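Local structure of PilX (Neisseria meningitidis, 2OPE) at residues A[10-15]-A[88-93]; A[49-54]-A[59-64]; A[100-105]-A[112-117]. The protein is a minor type IV pilin that probably modulates the virulence properties of the pili and is linked to bacterial aggregation and adhesion. All blocks are in the same frame, centred on the assembly; numbering follows the deposited sequence.

In the fold
From the N terminus, helix 5-28 supplies the first half of interaction 1. The chain then passes through helix 35-48 and enters 49-54 directly, where interaction 2 closes a tight local loop to the edge strand 59-65. Two strands later, strand 89-93 returns to helix 5-28 and closes the long loop of interaction 1, which encloses interaction 2. Glu15 and Leu12 link the two contacts directly, through Asn52 and Tyr59. Interaction 3 comes afterwards in series, closing the short excursion between 100-105 and 112-117. It meets interaction 1 where Ser89 O bonds to Cys101 N. Together they join helix, sheet and C-terminal loop of the pilin fold.

Interaction 1 (A[10-15]-A[88-93]); sequences SQLYTE and LSVWMN
Met92 places its terminal methyl over one face of the Tyr13 ring, a CH-pi contact. Its CE lies 4.0 Å from the ring centroid, 25° off the normal and shifted toward the rim. The nearest ring atom, Tyr13 CE1, is 3.6 Å from Met92 CE. Met92 CE also touches Tyr13 O, at 3.7 Å. The methyl fills the notch between the Tyr13 ring and that residue's own carbonyl. The bend at the end of the Met92 chain (chi3 59°) tips CE into this notch. Val90 is the second bump, and its two methyls part on the helix surface. Val90 CG1 meets Tyr13 CD1 at 3.8 Å, approaching the ring at a slant. Val90 CG2 goes to Leu12 CD2, at 4.0 Å, where the two side chains lie alongside and point opposite ways. The helix runs nearly along the strand, with the short axes 8.3 Å apart and crossing at -22°. This is the helix-on-sheet packing of the type IV pilin fold. Met16, one turn after Leu12 on helix 5-28, also touches Val90 and Met92. Phe123 meets the Tyr13 ring edge-to-face. Strand 89-93 itself runs between strands 74-80 and 98-101.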
# COMPACT_ATOMS: atom_id res chain seq x y z
N SER A 10 -9.99 4.13 6.54
CA SER A 10 -9.93 5.39 5.79
C SER A 10 -8.60 6.10 6.02
O SER A 10 -7.92 6.47 5.07
CB SER A 10 -11.10 6.30 6.12
OG SER A 10 -12.34 5.73 5.70
N GLN A 11 -8.21 6.28 7.27
CA GLN A 11 -6.95 6.98 7.51
C GLN A 11 -5.79 6.23 6.87
O GLN A 11 -4.88 6.84 6.34
CB GLN A 11 -6.70 7.20 9.00
CG GLN A 11 -7.89 7.83 9.71
CD GLN A 11 -7.60 8.12 11.17
OE1 GLN A 11 -6.47 8.47 11.54
NE2 GLN A 11 -8.62 7.99 12.00
N LEU A 12 -5.80 4.90 6.95
CA LEU A 12 -4.77 4.06 6.28
C LEU A 12 -4.79 4.37 4.78
O LEU A 12 -3.74 4.52 4.13
CB LEU A 12 -5.05 2.57 6.51
CG LEU A 12 -4.13 1.56 5.83
CD1 LEU A 12 -2.69 1.71 6.36
CD2 LEU A 12 -4.64 0.13 5.99
N TYR A 13 -5.99 4.53 4.22
CA TYR A 13 -6.06 4.77 2.81
C TYR A 13 -5.32 6.08 2.51
O TYR A 13 -4.40 6.12 1.66
CB TYR A 13 -7.51 4.79 2.30
CG TYR A 13 -7.54 5.10 0.83
CD1 TYR A 13 -7.46 4.09 -0.11
CD2 TYR A 13 -7.56 6.43 0.37
CE1 TYR A 13 -7.43 4.38 -1.46
CE2 TYR A 13 -7.52 6.71 -0.95
CZ TYR A 13 -7.45 5.70 -1.87
OH TYR A 13 -7.43 5.99 -3.23
N THR A 14 -5.68 7.12 3.26
CA THR A 14 -5.10 8.45 3.13
C THR A 14 -3.60 8.49 3.42
O THR A 14 -2.88 9.25 2.80
CB THR A 14 -5.88 9.44 4.03
OG1 THR A 14 -7.23 9.46 3.58
CG2 THR A 14 -5.32 10.88 3.97
N GLU A 15 -3.12 7.65 4.33
CA GLU A 15 -1.67 7.60 4.58
C GLU A 15 -0.99 7.00 3.37
O GLU A 15 0.11 7.42 2.97
CB GLU A 15 -1.34 6.77 5.83
CG GLU A 15 -1.78 7.42 7.12
CD GLU A 15 -0.74 8.33 7.73
OE1 GLU A 15 0.32 8.51 7.15
OE2 GLU A 15 -0.97 8.86 8.80
N LEU A 88 -10.04 -5.12 7.81
CA LEU A 88 -10.13 -4.22 6.69
C LEU A 88 -8.73 -3.86 6.26
O LEU A 88 -7.87 -3.58 7.11
CB LEU A 88 -10.92 -2.94 7.04
CG LEU A 88 -12.40 -3.07 7.45
CD1 LEU A 88 -13.08 -1.74 7.71
CD2 LEU A 88 -13.20 -3.92 6.45
N SER A 89 -8.51 -3.81 4.95
CA SER A 89 -7.20 -3.54 4.41
C SER A 89 -7.31 -2.57 3.23
O SER A 89 -8.40 -2.11 2.90
CB SER A 89 -6.51 -4.84 4.02
OG SER A 89 -6.53 -5.74 5.13
N VAL A 90 -6.17 -2.25 2.61
CA VAL A 90 -6.12 -1.37 1.45
C VAL A 90 -5.00 -1.87 0.54
O VAL A 90 -3.99 -2.42 1.04
CB VAL A 90 -5.81 0.07 1.92
CG1 VAL A 90 -5.46 0.99 0.78
CG2 VAL A 90 -6.98 0.63 2.74
N TRP A 91 -5.17 -1.73 -0.79
CA TRP A 91 -4.00 -1.77 -1.67
C TRP A 91 -4.11 -0.67 -2.72
O TRP A 91 -5.20 -0.13 -2.95
CB TRP A 91 -3.74 -3.17 -2.30
CG TRP A 91 -4.70 -3.53 -3.42
CD1 TRP A 91 -5.95 -4.07 -3.29
CD2 TRP A 91 -4.48 -3.35 -4.84
NE1 TRP A 91 -6.53 -4.25 -4.54
CE2 TRP A 91 -5.66 -3.79 -5.50
CE3 TRP A 91 -3.44 -2.82 -5.61
CZ2 TRP A 91 -5.80 -3.74 -6.91
CZ3 TRP A 91 -3.57 -2.79 -6.99
CH2 TRP A 91 -4.75 -3.23 -7.62
N MET A 92 -2.99 -0.33 -3.35
CA MET A 92 -3.01 0.62 -4.47
C MET A 92 -1.81 0.48 -5.44
O MET A 92 -0.76 -0.10 -5.12
CB MET A 92 -3.20 2.09 -3.96
CG MET A 92 -2.07 2.57 -3.01
SD MET A 92 -2.25 4.21 -2.26
CE MET A 92 -3.79 4.14 -1.35
N ASN A 93 -2.06 0.98 -6.65
CA ASN A 93 -1.15 1.17 -7.80
C ASN A 93 -0.19 2.34 -7.60
O ASN A 93 -0.60 3.32 -6.98
CB ASN A 93 -2.04 1.66 -9.02
CG ASN A 93 -2.45 0.53 -9.84
OD1 ASN A 93 -1.80 -0.49 -9.74
ND2 ASN A 93 -3.54 0.63 -10.61

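Interaction 2 (A[49-54]-A[59-64]); sequences YKMNPK and YNVSVH
In the αβ-loop of the pilin fold, which joins the N-terminal helix to the sheet, Met51 packs its thioether end on Val61 and Tyr59 of the edge strand 59-65. The Val61 branch that does the touching is CG2, which lies beside that residue's backbone N. It meets Met51 CE at 3.8 Å and Met51 SD at 3.8 Å, so the methyl rests against the S-CH3 bond rather than on one atom. The Met51 chain runs straight out and then turns at its last torsion (chi3 -71°), which brings SD and CE equally close to the valine methyl; the two side chains are oblique to each other. Met51 CE also reaches the backbone of Tyr59, with the carbonyl O at 3.9 Å. Tyr59 CB is looser, 4.4 Å from Met51 CE. The αβ-loop here also includes the short helix 53-56. Asn52 is its N-cap: OD1 accepts a weak bond from Lys54 N, 2.8 Å long but bent to 123°. Glu15 OE2 of helix 5-28 accepts from the backbone N of Asn52, next to the methionine. Val46 of helix 35-48 also touches Val61, and Leu12 of helix 5-28 packs on Tyr59.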
# COMPACT_ATOMS: atom_id res chain seq x y z
N TYR A 49 8.71 4.20 6.75
CA TYR A 49 7.94 5.43 6.82
C TYR A 49 7.11 5.35 8.10
O TYR A 49 6.61 4.28 8.42
CB TYR A 49 7.03 5.58 5.60
CG TYR A 49 6.04 6.74 5.71
CD1 TYR A 49 6.46 8.04 5.55
CD2 TYR A 49 4.69 6.51 6.01
CE1 TYR A 49 5.58 9.10 5.69
CE2 TYR A 49 3.79 7.57 6.15
CZ TYR A 49 4.26 8.86 5.97
OH TYR A 49 3.41 9.92 6.08
N LYS A 50 6.99 6.48 8.81
CA LYS A 50 6.28 6.56 10.09
C LYS A 50 4.89 7.23 9.92
O LYS A 50 4.77 8.48 9.91
CB LYS A 50 7.11 7.36 11.10
CG LYS A 50 8.48 6.80 11.41
CD LYS A 50 8.37 5.33 11.79
CE LYS A 50 9.74 4.68 12.10
NZ LYS A 50 10.26 5.21 13.42
N MET A 51 3.84 6.41 9.83
CA MET A 51 2.49 6.95 9.69
C MET A 51 2.02 7.60 10.99
O MET A 51 2.65 7.43 12.04
CB MET A 51 1.47 5.87 9.25
CG MET A 51 1.70 5.25 7.88
SD MET A 51 0.42 3.98 7.50
CE MET A 51 0.89 2.68 8.63
N ASN A 52 0.95 8.38 10.91
CA ASN A 52 0.27 8.81 12.11
C ASN A 52 0.30 7.67 13.12
O ASN A 52 -0.07 6.54 12.79
CB ASN A 52 -1.17 9.21 11.78
CG ASN A 52 -1.96 9.62 13.02
OD1 ASN A 52 -1.92 8.94 14.03
ND2 ASN A 52 -2.66 10.75 12.93
N PRO A 53 0.75 7.94 14.34
CA PRO A 53 0.92 6.83 15.31
C PRO A 53 -0.35 6.02 15.63
O PRO A 53 -0.27 4.80 15.81
CB PRO A 53 1.54 7.49 16.56
CG PRO A 53 1.36 8.98 16.37
CD PRO A 53 1.13 9.25 14.88
N LYS A 54 -1.51 6.67 15.68
CA LYS A 54 -2.78 5.93 15.66
C LYS A 54 -2.77 4.82 14.59
O LYS A 54 -3.13 3.69 14.87
CB LYS A 54 -3.98 6.89 15.49
CG LYS A 54 -4.28 7.74 16.77
CD LYS A 54 -5.40 8.82 16.60
CE LYS A 54 -6.87 8.28 16.79
NZ LYS A 54 -7.62 8.65 18.10
N TYR A 59 -1.46 -1.08 11.64
CA TYR A 59 -1.26 -1.53 10.26
C TYR A 59 0.20 -1.62 9.86
O TYR A 59 1.00 -0.84 10.34
CB TYR A 59 -1.95 -0.58 9.30
CG TYR A 59 -3.41 -0.56 9.52
CD1 TYR A 59 -4.03 0.47 10.25
CD2 TYR A 59 -4.20 -1.57 9.01
CE1 TYR A 59 -5.39 0.50 10.45
CE2 TYR A 59 -5.56 -1.55 9.21
CZ TYR A 59 -6.14 -0.51 9.94
OH TYR A 59 -7.51 -0.53 10.11
N ASN A 60 0.51 -2.59 8.99
CA ASN A 60 1.79 -2.59 8.25
C ASN A 60 1.62 -2.21 6.77
O ASN A 60 0.70 -2.64 6.10
CB ASN A 60 2.49 -3.93 8.38
CG ASN A 60 2.93 -4.22 9.82
OD1 ASN A 60 3.50 -3.36 10.49
ND2 ASN A 60 2.62 -5.39 10.30
N VAL A 61 2.51 -1.36 6.27
CA VAL A 61 2.46 -1.01 4.86
C VAL A 61 3.71 -1.55 4.12
O VAL A 61 4.85 -1.44 4.61
CB VAL A 61 2.24 0.53 4.68
CG1 VAL A 61 2.36 0.94 3.24
CG2 VAL A 61 0.87 0.91 5.23
N SER A 62 3.51 -2.18 2.96
CA SER A 62 4.65 -2.73 2.21
C SER A 62 4.45 -2.44 0.73
O SER A 62 3.32 -2.18 0.34
CB SER A 62 4.79 -4.23 2.48
OG SER A 62 3.53 -4.87 2.27
N VAL A 63 5.53 -2.49 -0.06
CA VAL A 63 5.54 -2.18 -1.52
C VAL A 63 5.93 -3.48 -2.30
O VAL A 63 6.74 -4.30 -1.84
CB VAL A 63 6.51 -0.97 -1.86
CG1 VAL A 63 7.96 -1.30 -1.44
CG2 VAL A 63 6.50 -0.58 -3.28
N HIS A 64 5.31 -3.69 -3.45
CA HIS A 64 5.43 -4.97 -4.12
C HIS A 64 5.64 -4.76 -5.61
O HIS A 64 5.20 -3.78 -6.16
CB HIS A 64 4.19 -5.83 -3.80
CG HIS A 64 3.95 -6.00 -2.33
ND1 HIS A 64 4.43 -7.08 -1.61
CD2 HIS A 64 3.36 -5.17 -1.42
CE1 HIS A 64 4.11 -6.93 -0.33
NE2 HIS A 64 3.45 -5.79 -0.18

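Interaction 3 (A[100-105]-A[112-117]); sequences KCRDAA and ETLSSD
Arg102 lays the aliphatic base of its side chain over the end of Leu114 and the backbone carbonyl of Asp117. The contact belongs to the D-region of the type IV pilin fold, the C-terminal part bounded by a disulfide, here Cys101 to Cys120. It joins the start of this region to its later loop, at the protein surface. Arg102 CG meets Leu114 CD2 at 3.8 Å, the side chains running at a slant to each other. One carbon nearer the backbone, Arg102 CB packs on Asp117 O at 3.4 Å. Asp117 O is also 3.9 Å from Arg102 CG, so it sits against two methylenes. The arginine chain is bent at chi2 (-69°) and chi3 (-62°), and it is CB and CG, not the guanidinium, that touch the other segment. On the other side, the chain turns at Ser116, whose phi is positive (50°), and Asp117 follows with its carbonyl oxygen beside Arg102. Asp103 is a marginal neighbour, its OD1 4.3 Å from Asp117 O. Asp103 is the N-cap of helix 104-109: it caps a backbone N of the first turn, and OD2 is hydrogen-bonded to Ser106 OG. The two segments are also held through the chain next to them. Arg102 shares backbone hydrogen bonding with Gly119, and Thr113 with Cys120. Arg102 and Asp117 carry opposite charges, yet they form no salt bridge: Arg102 NE stays 5.0 Å from Asp117 OD1.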
# COMPACT_ATOMS: atom_id res chain seq x y z
N LYS A 100 -10.35 -0.35 -1.22
CA LYS A 100 -10.66 -0.71 0.17
C LYS A 100 -11.04 -2.19 0.19
O LYS A 100 -11.93 -2.62 -0.54
CB LYS A 100 -11.81 0.13 0.71
CG LYS A 100 -11.46 1.65 1.11
CD LYS A 100 -12.54 2.14 2.07
CE LYS A 100 -12.59 3.67 2.34
NZ LYS A 100 -11.24 4.17 2.10
N CYS A 101 -10.36 -2.97 1.03
CA CYS A 101 -10.54 -4.43 1.02
C CYS A 101 -11.12 -4.91 2.30
O CYS A 101 -10.87 -4.31 3.36
CB CYS A 101 -9.23 -5.15 0.78
SG CYS A 101 -8.43 -4.59 -0.65
N ARG A 102 -11.88 -6.00 2.19
CA ARG A 102 -12.63 -6.54 3.34
C ARG A 102 -11.76 -7.43 4.19
O ARG A 102 -12.10 -7.68 5.34
CB ARG A 102 -13.92 -7.24 2.91
CG ARG A 102 -15.02 -6.31 2.32
CD ARG A 102 -15.66 -5.33 3.33
NE ARG A 102 -16.36 -6.06 4.41
CZ ARG A 102 -16.96 -5.50 5.46
NH1 ARG A 102 -16.99 -4.18 5.64
NH2 ARG A 102 -17.55 -6.27 6.36
N ASP A 103 -10.60 -7.85 3.66
CA ASP A 103 -9.65 -8.74 4.37
C ASP A 103 -8.26 -8.59 3.78
O ASP A 103 -8.14 -8.30 2.58
CB ASP A 103 -10.05 -10.18 4.22
CG ASP A 103 -10.35 -10.55 2.78
OD1 ASP A 103 -11.50 -10.32 2.36
OD2 ASP A 103 -9.45 -11.01 2.04
N ALA A 104 -7.24 -8.84 4.60
CA ALA A 104 -5.82 -8.82 4.20
C ALA A 104 -5.44 -9.69 3.00
O ALA A 104 -4.63 -9.26 2.19
CB ALA A 104 -4.90 -9.18 5.42
N ALA A 105 -6.01 -10.89 2.89
CA ALA A 105 -5.74 -11.73 1.76
C ALA A 105 -6.08 -11.01 0.46
O ALA A 105 -5.26 -11.02 -0.46
CB ALA A 105 -6.52 -13.03 1.85
N GLU A 112 -9.90 -6.43 -7.20
CA GLU A 112 -10.45 -5.20 -7.74
C GLU A 112 -11.96 -5.15 -7.52
O GLU A 112 -12.55 -4.12 -7.67
CB GLU A 112 -10.12 -5.09 -9.23
CG GLU A 112 -8.61 -4.92 -9.53
CD GLU A 112 -8.25 -5.15 -11.00
OE1 GLU A 112 -8.95 -5.89 -11.68
OE2 GLU A 112 -7.29 -4.55 -11.51
N THR A 113 -12.59 -6.28 -7.20
CA THR A 113 -14.04 -6.29 -6.97
C THR A 113 -14.34 -7.12 -5.73
O THR A 113 -13.47 -7.80 -5.23
CB THR A 113 -14.82 -6.96 -8.14
OG1 THR A 113 -14.43 -8.32 -8.22
CG2 THR A 113 -14.59 -6.27 -9.51
N LEU A 114 -15.58 -7.07 -5.27
CA LEU A 114 -16.11 -7.83 -4.13
C LEU A 114 -16.91 -9.02 -4.57
O LEU A 114 -17.52 -9.01 -5.65
CB LEU A 114 -17.11 -7.00 -3.35
CG LEU A 114 -16.61 -5.77 -2.60
CD1 LEU A 114 -17.83 -4.95 -2.22
CD2 LEU A 114 -15.74 -6.16 -1.38
N SER A 115 -16.98 -10.01 -3.69
CA SER A 115 -17.74 -11.20 -3.99
C SER A 115 -18.11 -11.79 -2.67
O SER A 115 -17.24 -12.13 -1.86
CB SER A 115 -16.87 -12.16 -4.75
OG SER A 115 -17.60 -13.28 -5.16
N SER A 116 -19.41 -11.91 -2.45
CA SER A 116 -19.92 -12.13 -1.12
C SER A 116 -19.25 -11.05 -0.29
O SER A 116 -19.29 -9.87 -0.68
CB SER A 116 -19.65 -13.56 -0.68
OG SER A 116 -20.35 -14.45 -1.56
N ASP A 117 -18.60 -11.41 0.81
CA ASP A 117 -17.95 -10.36 1.60
C ASP A 117 -16.42 -10.46 1.60
O ASP A 117 -15.77 -10.13 2.57
CB ASP A 117 -18.58 -10.27 3.00
CG ASP A 117 -20.03 -9.68 2.96
OD1 ASP A 117 -20.24 -8.51 2.50
OD2 ASP A 117 -20.98 -10.38 3.38